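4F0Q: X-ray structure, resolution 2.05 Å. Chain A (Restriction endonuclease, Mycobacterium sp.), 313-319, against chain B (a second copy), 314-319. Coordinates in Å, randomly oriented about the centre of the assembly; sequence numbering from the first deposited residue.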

# COMPACT_ATOMS: atom_id res chain seq x y z
N ARG A 313 -7.40 0.42 -11.85
CA ARG A 313 -7.85 1.70 -12.38
C ARG A 313 -9.34 1.93 -12.13
O ARG A 313 -9.81 3.06 -12.12
N GLU A 314 -10.07 0.84 -11.93
CA GLU A 314 -11.51 0.92 -11.70
C GLU A 314 -11.80 1.60 -10.36
O GLU A 314 -12.85 2.21 -10.18
N SER A 315 -10.85 1.49 -9.44
CA SER A 315 -10.98 2.10 -8.12
C SER A 315 -10.36 3.50 -8.10
O SER A 315 -10.19 4.09 -7.03
N GLY A 316 -10.02 4.01 -9.27
CA GLY A 316 -9.40 5.32 -9.38
C GLY A 316 -7.90 5.29 -9.16
O GLY A 316 -7.22 6.30 -9.35
N ALA A 317 -7.38 4.14 -8.75
CA ALA A 317 -5.95 3.99 -8.52
C ALA A 317 -5.16 4.12 -9.81
O ALA A 317 -5.45 3.44 -10.80
N ARG A 318 -4.15 4.98 -9.80
CA ARG A 318 -3.32 5.19 -10.98
C ARG A 318 -2.26 4.11 -11.12
O ARG A 318 -1.22 4.16 -10.47
N TYR A 319 -2.54 3.13 -11.97
CA TYR A 319 -1.68 1.97 -12.12
C TYR A 319 -0.69 2.17 -13.26
O TYR A 319 -1.03 2.72 -14.31
N GLU B 314 -7.95 12.42 -4.89
CA GLU B 314 -7.83 13.11 -6.17
C GLU B 314 -7.91 12.14 -7.35
O GLU B 314 -8.64 12.37 -8.31
N SER B 315 -7.14 11.06 -7.25
CA SER B 315 -7.12 10.04 -8.30
C SER B 315 -8.45 9.30 -8.37
O SER B 315 -8.80 8.73 -9.41
N GLY B 316 -9.20 9.32 -7.28
CA GLY B 316 -10.48 8.64 -7.21
C GLY B 316 -10.41 7.44 -6.29
O GLY B 316 -11.35 6.65 -6.21
N ALA B 317 -9.29 7.31 -5.59
CA ALA B 317 -9.09 6.21 -4.65
C ALA B 317 -10.08 6.29 -3.49
O ALA B 317 -10.46 7.38 -3.07
N ARG B 318 -10.48 5.13 -2.99
CA ARG B 318 -11.48 5.06 -1.93
C ARG B 318 -10.84 5.24 -0.56
O ARG B 318 -10.43 4.28 0.08
N TYR B 319 -10.77 6.49 -0.11
CA TYR B 319 -10.19 6.80 1.19
C TYR B 319 -11.27 6.87 2.26
O TYR B 319 -12.25 7.60 2.12

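Two copies of the same loop meet at their glycines, A:Gly316 CA lying 4.1 Å from B:Gly316 CA, so backbone makes most of the close approaches and few side chains reach across. B:Glu314 (chi1 t, chi2 t) starts the chain B stretch with CA-to-CB sideways; its carboxylate stays clear of chain A, and OE1 is hydrogen-bonded elsewhere in the structure. B:Ser315 points toward chain A in the p rotamer. Its CB packs 3.9 Å from CG of A:Arg318, whose m, t, p chain offers methylene carbon to the serine. The carbonyl of the same residue faces a like group: B:Ser315 O is 2.9 Å from A:Gly316 O, two acceptors with no hydrogen bond between them.

B:Gly316 repeats that pairing, its O 2.9 Å from A:Ser315 O, while its C lies 3.9 Å from A:Gly316 CA. The absence of a side chain on A:Gly316 permits this approach: an ideal CB there would sit 2.4 Å from B:Gly316 C and 2.9 Å from B:Ser315 O, both clashes. Each glycine also has positive phi, with backbone angles that would jam a CB against the preceding carbonyl. B:Ala317 sets its methyl sideways and contributes through its backbone, CA lying 3.4 Å from A:Ser315 O in a CA-H...O contact with 151° at the hydrogen.

B:Arg318 leaves sideways (chi1 m, -37°; chi2 between wells at -126°; chi3 t), but its end comes nearer chain A. A:Glu314 O lies at the guanidinium edge, 4.2 Å from B:Arg318 NH2, too far for a hydrogen bond. One water joins the backbones, accepting from B:Arg318 N at 2.8 Å and donating a weak bond to A:Ser315 O at 3.4 Å. B:Tyr319 (chi1 t) is buried but out of reach of the chain A stretch.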

# COMPACT_ATOMS: atom_id res chain seq x y z
CB ARG A 313 -7.55 1.82 -13.88
CG ARG A 313 -8.70 1.46 -14.81
CD ARG A 313 -8.54 2.11 -16.15
NE ARG A 313 -9.47 1.58 -17.15
CZ ARG A 313 -10.65 2.12 -17.45
NH1 ARG A 313 -11.06 3.20 -16.81
NH2 ARG A 313 -11.42 1.57 -18.38
CB GLU A 314 -12.14 -0.47 -11.74
CG GLU A 314 -13.66 -0.49 -11.58
CD GLU A 314 -14.40 0.05 -12.80
OE1 GLU A 314 -13.76 0.20 -13.86
OE2 GLU A 314 -15.61 0.33 -12.69
CB SER A 315 -10.30 1.23 -7.07
OG SER A 315 -10.84 -0.08 -7.07
CB ALA A 317 -5.66 2.64 -7.85
CB ARG A 318 -2.70 6.59 -10.97
CG ARG A 318 -3.74 7.71 -10.94
CD ARG A 318 -3.12 9.07 -11.19
NE ARG A 318 -2.24 9.08 -12.35
CZ ARG A 318 -2.63 9.28 -13.61
NH1 ARG A 318 -3.92 9.48 -13.88
NH2 ARG A 318 -1.74 9.26 -14.59
CB TYR A 319 -2.54 0.73 -12.35
CG TYR A 319 -1.80 -0.58 -12.27
CD1 TYR A 319 -1.20 -1.14 -13.39
CD2 TYR A 319 -1.71 -1.28 -11.07
CE1 TYR A 319 -0.53 -2.34 -13.32
CE2 TYR A 319 -1.04 -2.48 -10.99
CZ TYR A 319 -0.46 -3.01 -12.12
OH TYR A 319 0.21 -4.21 -12.04
CB GLU B 314 -6.53 13.91 -6.24
CG GLU B 314 -6.21 14.41 -7.65
CD GLU B 314 -4.98 15.29 -7.69
OE1 GLU B 314 -4.09 15.03 -8.53
OE2 GLU B 314 -4.91 16.26 -6.90
CB SER B 315 -5.98 9.05 -8.04
OG SER B 315 -6.09 8.47 -6.76
CB ALA B 317 -7.66 6.20 -4.14
CB ARG B 318 -12.21 3.71 -2.00
CG ARG B 318 -12.44 3.24 -3.42
CD ARG B 318 -13.90 2.93 -3.69
NE ARG B 318 -14.17 2.82 -5.12
CZ ARG B 318 -15.35 2.50 -5.65
NH1 ARG B 318 -16.38 2.24 -4.86
NH2 ARG B 318 -15.49 2.43 -6.96
CB TYR B 319 -9.42 8.13 1.13
CG TYR B 319 -8.65 8.46 2.39
CD1 TYR B 319 -7.33 8.05 2.54
CD2 TYR B 319 -9.23 9.19 3.42
CE1 TYR B 319 -6.62 8.34 3.69
CE2 TYR B 319 -8.53 9.49 4.57
CZ TYR B 319 -7.22 9.06 4.70
OH TYR B 319 -6.51 9.36 5.84
O HOH W 1 -9.14 2.85 -4.04